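Local coordinates for protein nitrite transporter NirC (Salmonella enterica subsp. enterica serovar Typhimurium, PDB 4FC4) that forms a pentameric channel of the formate/nitrite transporter family that carries nitrite into and out of the cell across the cytoplasmic membrane, at residues I43-L48 and L59-T64. Numbering follows the deposited sequence.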
loop_
_atom_site.group_PDB
_atom_site.type_symbol
_atom_site.label_atom_id
_atom_site.label_comp_id
_atom_site.label_asym_id
_atom_site.label_seq_id
_atom_site.Cartn_x
_atom_site.Cartn_y
_atom_site.Cartn_z
ATOM N N ILE B 43 -5.379 18.114 12.586
ATOM C CA ILE B 43 -4.853 17.811 13.902
ATOM C C ILE B 43 -3.826 16.686 13.722
ATOM O O ILE B 43 -2.718 16.774 14.281
ATOM C CB ILE B 43 -5.951 17.424 14.924
ATOM C CG1 ILE B 43 -6.905 18.620 15.163
ATOM C CG2 ILE B 43 -5.274 16.989 16.231
ATOM C CD1 ILE B 43 -8.216 18.305 15.843
ATOM N N LEU B 44 -4.152 15.690 12.879
ATOM C CA LEU B 44 -3.279 14.521 12.716
ATOM C C LEU B 44 -1.903 14.988 12.231
ATOM O O LEU B 44 -0.860 14.656 12.806
ATOM C CB LEU B 44 -3.869 13.491 11.743
ATOM C CG LEU B 44 -2.874 12.403 11.263
ATOM C CD1 LEU B 44 -2.173 11.697 12.438
ATOM C CD2 LEU B 44 -3.630 11.367 10.425
ATOM N N ILE B 45 -1.892 15.807 11.192
ATOM C CA ILE B 45 -0.604 16.032 10.519
ATOM C C ILE B 45 0.204 17.071 11.282
ATOM O O ILE B 45 1.398 17.008 11.299
ATOM C CB ILE B 45 -0.763 16.425 9.041
ATOM C CG1 ILE B 45 -1.513 17.772 8.930
ATOM C CG2 ILE B 45 -1.453 15.310 8.248
ATOM C CD1 ILE B 45 -1.331 18.434 7.567
ATOM N N PHE B 46 -0.451 18.007 11.952
ATOM C CA PHE B 46 0.295 18.889 12.861
ATOM C C PHE B 46 0.837 18.194 14.110
ATOM O O PHE B 46 1.901 18.527 14.556
ATOM C CB PHE B 46 -0.498 20.142 13.160
ATOM C CG PHE B 46 -0.407 21.114 12.058
ATOM C CD1 PHE B 46 -1.137 20.894 10.865
ATOM C CD2 PHE B 46 0.495 22.206 12.131
ATOM C CE1 PHE B 46 -1.020 21.768 9.778
ATOM C CE2 PHE B 46 0.597 23.091 11.065
ATOM C CZ PHE B 46 -0.174 22.874 9.894
ATOM N N THR B 47 0.132 17.202 14.645
ATOM C CA THR B 47 0.677 16.399 15.713
ATOM C C THR B 47 1.935 15.699 15.233
ATOM O O THR B 47 2.942 15.658 15.937
ATOM C CB THR B 47 -0.394 15.381 16.181
ATOM O OG1 THR B 47 -1.582 16.154 16.499
ATOM C CG2 THR B 47 0.048 14.595 17.440
ATOM N N LEU B 48 1.902 15.148 14.032
ATOM C CA LEU B 48 3.031 14.399 13.584
ATOM C C LEU B 48 4.203 15.330 13.269
ATOM O O LEU B 48 5.348 15.058 13.670
ATOM C CB LEU B 48 2.648 13.518 12.385
ATOM C CG LEU B 48 1.583 12.424 12.680
ATOM C CD1 LEU B 48 1.201 11.717 11.368
ATOM C CD2 LEU B 48 2.095 11.414 13.694
ATOM N N LEU B 59 7.062 15.722 3.836
ATOM C CA LEU B 59 6.837 14.359 3.415
ATOM C C LEU B 59 5.811 13.678 4.299
ATOM O O LEU B 59 4.828 13.066 3.806
ATOM C CB LEU B 59 8.155 13.570 3.374
ATOM C CG LEU B 59 8.049 12.060 3.088
ATOM C CD1 LEU B 59 7.387 11.797 1.748
ATOM C CD2 LEU B 59 9.436 11.444 3.181
ATOM N N VAL B 60 6.027 13.795 5.609
ATOM C CA VAL B 60 5.196 13.095 6.549
ATOM C C VAL B 60 3.810 13.715 6.664
ATOM O O VAL B 60 2.773 13.027 6.679
ATOM C CB VAL B 60 5.905 12.971 7.920
ATOM C CG1 VAL B 60 4.915 12.499 9.028
ATOM C CG2 VAL B 60 7.127 12.036 7.783
ATOM N N MET B 61 3.790 15.027 6.770
ATOM C CA MET B 61 2.543 15.719 6.877
ATOM C C MET B 61 1.748 15.525 5.572
ATOM O O MET B 61 0.542 15.440 5.621
ATOM C CB MET B 61 2.766 17.193 7.191
ATOM C CG MET B 61 3.272 17.407 8.586
ATOM S SD MET B 61 3.560 19.138 8.951
ATOM C CE MET B 61 1.889 19.773 9.169
ATOM N N GLY B 62 2.423 15.419 4.423
ATOM C CA GLY B 62 1.728 15.257 3.141
ATOM C C GLY B 62 1.183 13.849 3.065
ATOM O O GLY B 62 0.023 13.661 2.735
ATOM N N ALA B 63 2.022 12.867 3.392
ATOM C CA ALA B 63 1.648 11.467 3.282
ATOM C C ALA B 63 0.495 11.069 4.244
ATOM O O ALA B 63 -0.117 10.018 4.082
ATOM C CB ALA B 63 2.884 10.571 3.490
ATOM N N THR B 64 0.210 11.877 5.251
ATOM C CA THR B 64 -0.760 11.470 6.272
ATOM C C THR B 64 -1.981 12.360 6.257
ATOM O O THR B 64 -2.895 12.152 7.048
ATOM C CB THR B 64 -0.164 11.406 7.711
ATOM O OG1 THR B 64 0.396 12.692 8.058
ATOM C CG2 THR B 64 0.937 10.310 7.817
#
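Residues 43-48, on helix 24-51, and residues 59-64, on the short helix 57-63, form an antiparallel helical hairpin within the membrane domain of the formate/nitrite transporter fold; the segment axes run at 161° to each other and approach to 8.8 Å. The segments meet by van der Waals packing of methyl and methylene groups against one another, carbonyl oxygens and the Thr-64 hydroxyl. Val-60 opens it loosely: CG1, anti to its backbone N, lies 4.2 Å from CB of Leu-48. Met-61 makes the largest contribution. Its CA lies 4.8 Å from that of Ile-45, so the backbones are close here, and its chain runs across the side chain of Ile-45 at about a right angle, with CG 3.3 Å from the carbonyl O of Ile-45. A bend at chi3 then sets the terminal methyl CE over the middle of the Phe-46 ring, 3.6 Å from the ring centroid and 11° off its normal. This is a CH-pi contact, with SD farther out along the same normal in a longer Met-aromatic arrangement. CE also touches CD1 of Ile-45, while Ile-137, Val-138 and Val-141 of helix 137-147 and Leu-204 of helix 198-209 pack against the Phe-46 side chain. The carbonyl O of Ala-63 accepts a hydrogen bond from NE1 of Trp-184. Thr-64 closes the contact, with Leu-44 CD2 packed against its carbonyl O. Its hydroxyl sits between backbone N and carbonyl carbon (chi1 57°), from where it turns back to hydrogen-bond the carbonyl of Val-60 (OG1 to O, 2.8 Å), lying above the carbonyl plane. That same OG1 is in contact with two methyl groups of the facing helix, Ile-45 CG2 at 3.2 Å and Leu-48 CD1 at 3.5 Å.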